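Local coordinates for Lmo0135 protein (Listeria monocytogenes EGD-e, PDB 5ISU) that probably binds peptides outside the cell as the substrate-binding component of an ABC transporter, at residues A[303-308]-A[450-455]; A[310-315]-A[444-449]. All blocks are in the same frame, centred on the assembly; numbering follows the deposited sequence.

Contact 1: residues A[303-308]-A[450-455]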
# COMPACT_ATOMS: atom_id res chain seq x y z
N SER A 303 -11.18 7.03 11.39
CA SER A 303 -11.39 6.89 12.83
C SER A 303 -10.14 6.22 13.43
O SER A 303 -9.32 6.87 14.09
CB SER A 303 -12.68 6.10 13.11
OG SER A 303 -12.72 4.88 12.37
N SER A 304 -9.98 4.93 13.15
CA SER A 304 -8.82 4.19 13.59
C SER A 304 -7.58 4.54 12.77
O SER A 304 -7.69 5.02 11.64
CB SER A 304 -9.08 2.71 13.41
OG SER A 304 -7.90 1.99 13.72
N PHE A 305 -6.40 4.26 13.34
CA PHE A 305 -5.13 4.47 12.61
C PHE A 305 -4.94 3.37 11.54
O PHE A 305 -4.13 3.50 10.63
CB PHE A 305 -3.93 4.57 13.56
CG PHE A 305 -3.48 3.26 14.11
CD1 PHE A 305 -2.62 2.45 13.38
CD2 PHE A 305 -3.89 2.83 15.36
CE1 PHE A 305 -2.19 1.22 13.88
CE2 PHE A 305 -3.47 1.61 15.86
CZ PHE A 305 -2.62 0.81 15.12
N LEU A 306 -5.71 2.29 11.67
CA LEU A 306 -5.73 1.21 10.72
C LEU A 306 -6.79 1.47 9.64
O LEU A 306 -7.84 2.04 9.95
CB LEU A 306 -6.20 -0.05 11.42
CG LEU A 306 -5.42 -0.61 12.59
CD1 LEU A 306 -6.14 -1.86 13.04
CD2 LEU A 306 -4.01 -0.94 12.15
N THR A 307 -6.52 1.02 8.41
CA THR A 307 -7.51 1.09 7.32
C THR A 307 -8.50 -0.06 7.47
O THR A 307 -8.24 -1.01 8.22
CB THR A 307 -6.84 1.07 5.93
OG1 THR A 307 -5.86 0.01 5.87
CG2 THR A 307 -6.16 2.41 5.66
N GLU A 308 -9.62 0.01 6.76
CA GLU A 308 -10.71 -0.99 6.89
C GLU A 308 -10.41 -2.42 6.48
O GLU A 308 -11.09 -3.34 6.92
CB GLU A 308 -11.96 -0.53 6.14
CG GLU A 308 -12.55 0.76 6.69
CD GLU A 308 -13.91 1.11 6.08
OE1 GLU A 308 -14.39 0.39 5.15
OE2 GLU A 308 -14.51 2.09 6.55
N GLU A 450 -7.35 -4.00 19.51
CA GLU A 450 -8.37 -3.01 19.90
C GLU A 450 -7.79 -2.04 20.93
O GLU A 450 -7.99 -0.82 20.80
CB GLU A 450 -9.65 -3.66 20.40
CG GLU A 450 -10.45 -4.26 19.25
CD GLU A 450 -11.76 -4.89 19.67
OE1 GLU A 450 -11.95 -5.20 20.88
OE2 GLU A 450 -12.62 -5.09 18.78
N LYS A 451 -7.02 -2.56 21.89
CA LYS A 451 -6.41 -1.69 22.87
C LYS A 451 -5.41 -0.77 22.21
O LYS A 451 -5.33 0.39 22.58
CB LYS A 451 -5.75 -2.44 24.05
CG LYS A 451 -6.75 -2.98 25.06
CD LYS A 451 -6.19 -3.05 26.49
CE LYS A 451 -5.12 -4.11 26.69
NZ LYS A 451 -5.67 -5.50 26.68
N ILE A 452 -4.65 -1.29 21.26
CA ILE A 452 -3.65 -0.50 20.52
C ILE A 452 -4.33 0.66 19.79
O ILE A 452 -3.91 1.81 19.91
CB ILE A 452 -2.81 -1.38 19.58
CG1 ILE A 452 -1.96 -2.36 20.41
CG2 ILE A 452 -1.90 -0.52 18.70
CD1 ILE A 452 -1.20 -3.38 19.61
N GLN A 453 -5.43 0.35 19.09
CA GLN A 453 -6.21 1.37 18.38
C GLN A 453 -6.75 2.39 19.37
O GLN A 453 -6.71 3.59 19.14
CB GLN A 453 -7.35 0.75 17.53
CG GLN A 453 -6.87 -0.11 16.36
CD GLN A 453 -8.01 -0.79 15.62
OE1 GLN A 453 -8.68 -0.19 14.76
NE2 GLN A 453 -8.22 -2.06 15.94
N ASN A 454 -7.26 1.89 20.49
CA ASN A 454 -7.76 2.77 21.55
C ASN A 454 -6.68 3.64 22.18
O ASN A 454 -6.91 4.83 22.38
CB ASN A 454 -8.54 1.97 22.61
CG ASN A 454 -9.97 1.71 22.17
OD1 ASN A 454 -10.39 0.57 21.96
ND2 ASN A 454 -10.70 2.78 21.95
N THR A 455 -5.49 3.09 22.44
CA THR A 455 -4.42 3.89 23.05
C THR A 455 -3.95 4.99 22.11
O THR A 455 -3.79 6.14 22.51
CB THR A 455 -3.23 3.05 23.50
OG1 THR A 455 -3.69 1.98 24.35
CG2 THR A 455 -2.21 3.90 24.26
O HOH W 1 -6.73 4.67 16.24
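Gln453 reaches out from helix 442-458 to meet Ser304 in the loop that follows strand 299-301. Its side chain runs extended beyond CG (chi2 176°), and the amide lands against the loop. Ser304 OG donates to Gln453 OE1 at 2.5 Å. The donor lies in the carbonyl plane, on a lone pair. The same hydroxyl, Ser304 OG, accepts from Leu306 N at 3.0 Å, which closes an ST turn. One hydroxyl thus fixes the loop's own bend and ties it to the helix.

This polar end is the tightly packed part. Leu306 CD1 presses on the amide, 3.4 Å from Gln453 CD, and the two side chains cross at about a right angle. Gln453 OE1 also accepts from Thr314 N. Gln453 NE2 donates to the carbonyl oxygens of Tyr312 and Tyr449. The buried amide is therefore satisfied at both ends.

The Phe305 side is looser and mostly apolar. Gln453 CA sits at the edge of the ring, 3.7 Å from Phe305 CE2. Ile452 CG2 approaches the same ring obliquely, at 3.9 Å from Phe305 CE2. A water bridges the two backbones here. It accepts from Phe305 N at 2.9 Å and donates to Gln453 O at 3.1 Å.

All the touching residues are buried. This is structural packing between a loop and a helix in a solute-binding protein of family 5. Beyond it, Ile452 packs on Leu429, Leu432 and Trp433 of helix 427-438, while Phe305 leans on Ile462 and Ser304 O accepts from Tyr467 OH, both residues of strand 462-475.

Contact 2: residues A[310-315]-A[444-449]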
# COMPACT_ATOMS: atom_id res chain seq x y z
N THR A 310 -7.66 -3.98 7.14
CA THR A 310 -6.76 -4.63 8.09
C THR A 310 -7.49 -5.37 9.18
O THR A 310 -8.34 -4.79 9.83
CB THR A 310 -5.85 -3.59 8.76
OG1 THR A 310 -5.15 -2.83 7.76
CG2 THR A 310 -4.84 -4.26 9.69
N LYS A 311 -7.13 -6.63 9.42
CA LYS A 311 -7.78 -7.40 10.49
C LYS A 311 -7.82 -6.66 11.81
O LYS A 311 -6.86 -6.01 12.21
CB LYS A 311 -7.15 -8.77 10.75
CG LYS A 311 -7.65 -9.85 9.83
CD LYS A 311 -7.47 -11.23 10.44
CE LYS A 311 -6.02 -11.54 10.79
NZ LYS A 311 -5.95 -12.94 11.32
N TYR A 312 -8.97 -6.80 12.48
CA TYR A 312 -9.25 -6.21 13.78
C TYR A 312 -9.54 -4.71 13.72
O TYR A 312 -9.63 -4.04 14.76
CB TYR A 312 -8.16 -6.59 14.80
CG TYR A 312 -7.83 -8.07 14.73
CD1 TYR A 312 -8.82 -9.04 14.89
CD2 TYR A 312 -6.53 -8.51 14.50
CE1 TYR A 312 -8.52 -10.39 14.82
CE2 TYR A 312 -6.21 -9.86 14.44
CZ TYR A 312 -7.21 -10.80 14.59
OH TYR A 312 -6.90 -12.14 14.51
N PHE A 313 -9.73 -4.18 12.52
CA PHE A 313 -10.11 -2.79 12.40
C PHE A 313 -11.40 -2.58 13.19
O PHE A 313 -12.27 -3.44 13.18
CB PHE A 313 -10.40 -2.43 10.94
CG PHE A 313 -11.08 -1.10 10.78
CD1 PHE A 313 -10.35 0.05 10.64
CD2 PHE A 313 -12.48 -1.02 10.76
CE1 PHE A 313 -10.98 1.29 10.49
CE2 PHE A 313 -13.12 0.22 10.61
CZ PHE A 313 -12.37 1.37 10.49
N THR A 314 -11.50 -1.44 13.88
CA THR A 314 -12.74 -1.04 14.57
C THR A 314 -12.86 0.47 14.48
O THR A 314 -11.87 1.17 14.67
CB THR A 314 -12.83 -1.50 16.05
OG1 THR A 314 -14.05 -1.00 16.62
CG2 THR A 314 -11.69 -0.97 16.88
N ASP A 315 -14.06 0.97 14.17
CA ASP A 315 -14.28 2.42 14.10
C ASP A 315 -14.78 2.98 15.43
O ASP A 315 -15.16 4.15 15.51
CB ASP A 315 -15.26 2.79 12.96
CG ASP A 315 -16.71 2.32 13.21
OD1 ASP A 315 -17.03 1.81 14.31
OD2 ASP A 315 -17.54 2.49 12.29
N GLU A 444 -8.33 -13.35 21.44
CA GLU A 444 -7.31 -12.70 22.29
C GLU A 444 -6.45 -11.72 21.47
O GLU A 444 -5.98 -10.70 21.98
CB GLU A 444 -6.39 -13.73 22.94
CG GLU A 444 -7.05 -14.62 23.99
CD GLU A 444 -6.07 -15.60 24.63
OE1 GLU A 444 -4.90 -15.69 24.17
OE2 GLU A 444 -6.47 -16.29 25.61
N ARG A 445 -6.27 -12.02 20.19
CA ARG A 445 -5.48 -11.18 19.33
C ARG A 445 -6.33 -9.95 18.95
O ARG A 445 -5.81 -8.84 18.84
CB ARG A 445 -4.99 -11.98 18.11
CG ARG A 445 -3.78 -11.36 17.46
CD ARG A 445 -3.37 -11.94 16.11
NE ARG A 445 -2.22 -11.16 15.65
CZ ARG A 445 -1.87 -10.93 14.38
NH1 ARG A 445 -2.60 -11.40 13.37
NH2 ARG A 445 -0.81 -10.17 14.14
N GLN A 446 -7.64 -10.15 18.79
CA GLN A 446 -8.55 -9.03 18.50
C GLN A 446 -8.50 -8.01 19.64
O GLN A 446 -8.36 -6.81 19.38
CB GLN A 446 -10.00 -9.51 18.27
CG GLN A 446 -10.95 -8.38 17.84
CD GLN A 446 -12.40 -8.84 17.63
OE1 GLN A 446 -13.34 -8.11 17.95
NE2 GLN A 446 -12.58 -10.06 17.14
N GLU A 447 -8.59 -8.47 20.88
CA GLU A 447 -8.56 -7.58 22.06
C GLU A 447 -7.28 -6.74 22.14
O GLU A 447 -7.33 -5.58 22.50
CB GLU A 447 -8.76 -8.36 23.37
CG GLU A 447 -10.17 -8.92 23.52
CD GLU A 447 -10.42 -9.62 24.85
OE1 GLU A 447 -9.50 -9.73 25.70
OE2 GLU A 447 -11.57 -10.06 25.05
N ILE A 448 -6.14 -7.33 21.77
CA ILE A 448 -4.86 -6.63 21.80
C ILE A 448 -4.82 -5.48 20.80
O ILE A 448 -4.45 -4.36 21.15
CB ILE A 448 -3.67 -7.60 21.57
CG1 ILE A 448 -3.57 -8.57 22.74
CG2 ILE A 448 -2.36 -6.82 21.44
CD1 ILE A 448 -2.69 -9.79 22.48
N TYR A 449 -5.19 -5.74 19.55
CA TYR A 449 -5.17 -4.66 18.56
C TYR A 449 -6.28 -3.62 18.82
O TYR A 449 -6.13 -2.46 18.42
CB TYR A 449 -5.14 -5.19 17.13
CG TYR A 449 -3.81 -5.87 16.85
CD1 TYR A 449 -2.66 -5.11 16.61
CD2 TYR A 449 -3.70 -7.24 16.84
CE1 TYR A 449 -1.43 -5.73 16.39
CE2 TYR A 449 -2.48 -7.87 16.61
CZ TYR A 449 -1.36 -7.11 16.39
OH TYR A 449 -0.17 -7.76 16.13
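Tyr312 and Arg445 come together through their first torsions. In Tyr312, CG lies anti to the carbonyl carbon (chi1 -46°), and the ring leans onto helix 442-458. In Arg445, CG lies anti to the backbone N (chi1 -159°), and the extended chain passes the phenol end of that ring. Tyr312 is the third residue of a type II beta turn from Thr310 to Phe313. Its positive phi of 76° fits that position. The turn is closed by Phe313 N donating to Thr310 O at 3.1 Å.

The Tyr312 ring lies over the helix backbone. Gln446 CA makes a CH-pi contact with one face, 4.0 Å from the centroid of the Tyr312 ring. Lys311 CB lies over the opposite face, offset toward the rim. Gln446 CB adds to the packing at 3.6 Å from Tyr312 CD1. Tyr449 CD2 meets Tyr312 CD2 obliquely at 3.9 Å.

No hydrogen bond joins the two segments. The polar ends find partners elsewhere: Tyr312 OH bonds to Asp442, and Arg445 NH1 forms a salt bridge with Asp405. Asp405 may offset the repulsion between Lys311 NZ and Arg445 NH1, which are 4.2 Å apart. The contact thus packs a turn of the loop between strand 299-301 and helix 324-334 onto a helix. Within that helix, Arg445 NH2 donates to Tyr449 OH at 3.2 Å, with the oxygen tilted from the guanidinium plane.

In the fold
Contacts 1 and 2 join the same two elements: the loop between strand 299-301 and helix 324-334, and helix 442-458. Their centres are about 8 Å apart. Contact 1 is wholly buried, near strand 462-475. Contact 2 lies nearer the start of the helix and is only partly buried, with Lys311 exposed. The buried site combines one direct hydrogen bond and a bridging water with apolar packing. The outer one has no hydrogen bond across it and relies on aromatic and aliphatic packing, with Arg445 paired to a carboxylate outside the segments. Gln453 of contact 1 also bonds to the loop of contact 2, so the two sites share one amide.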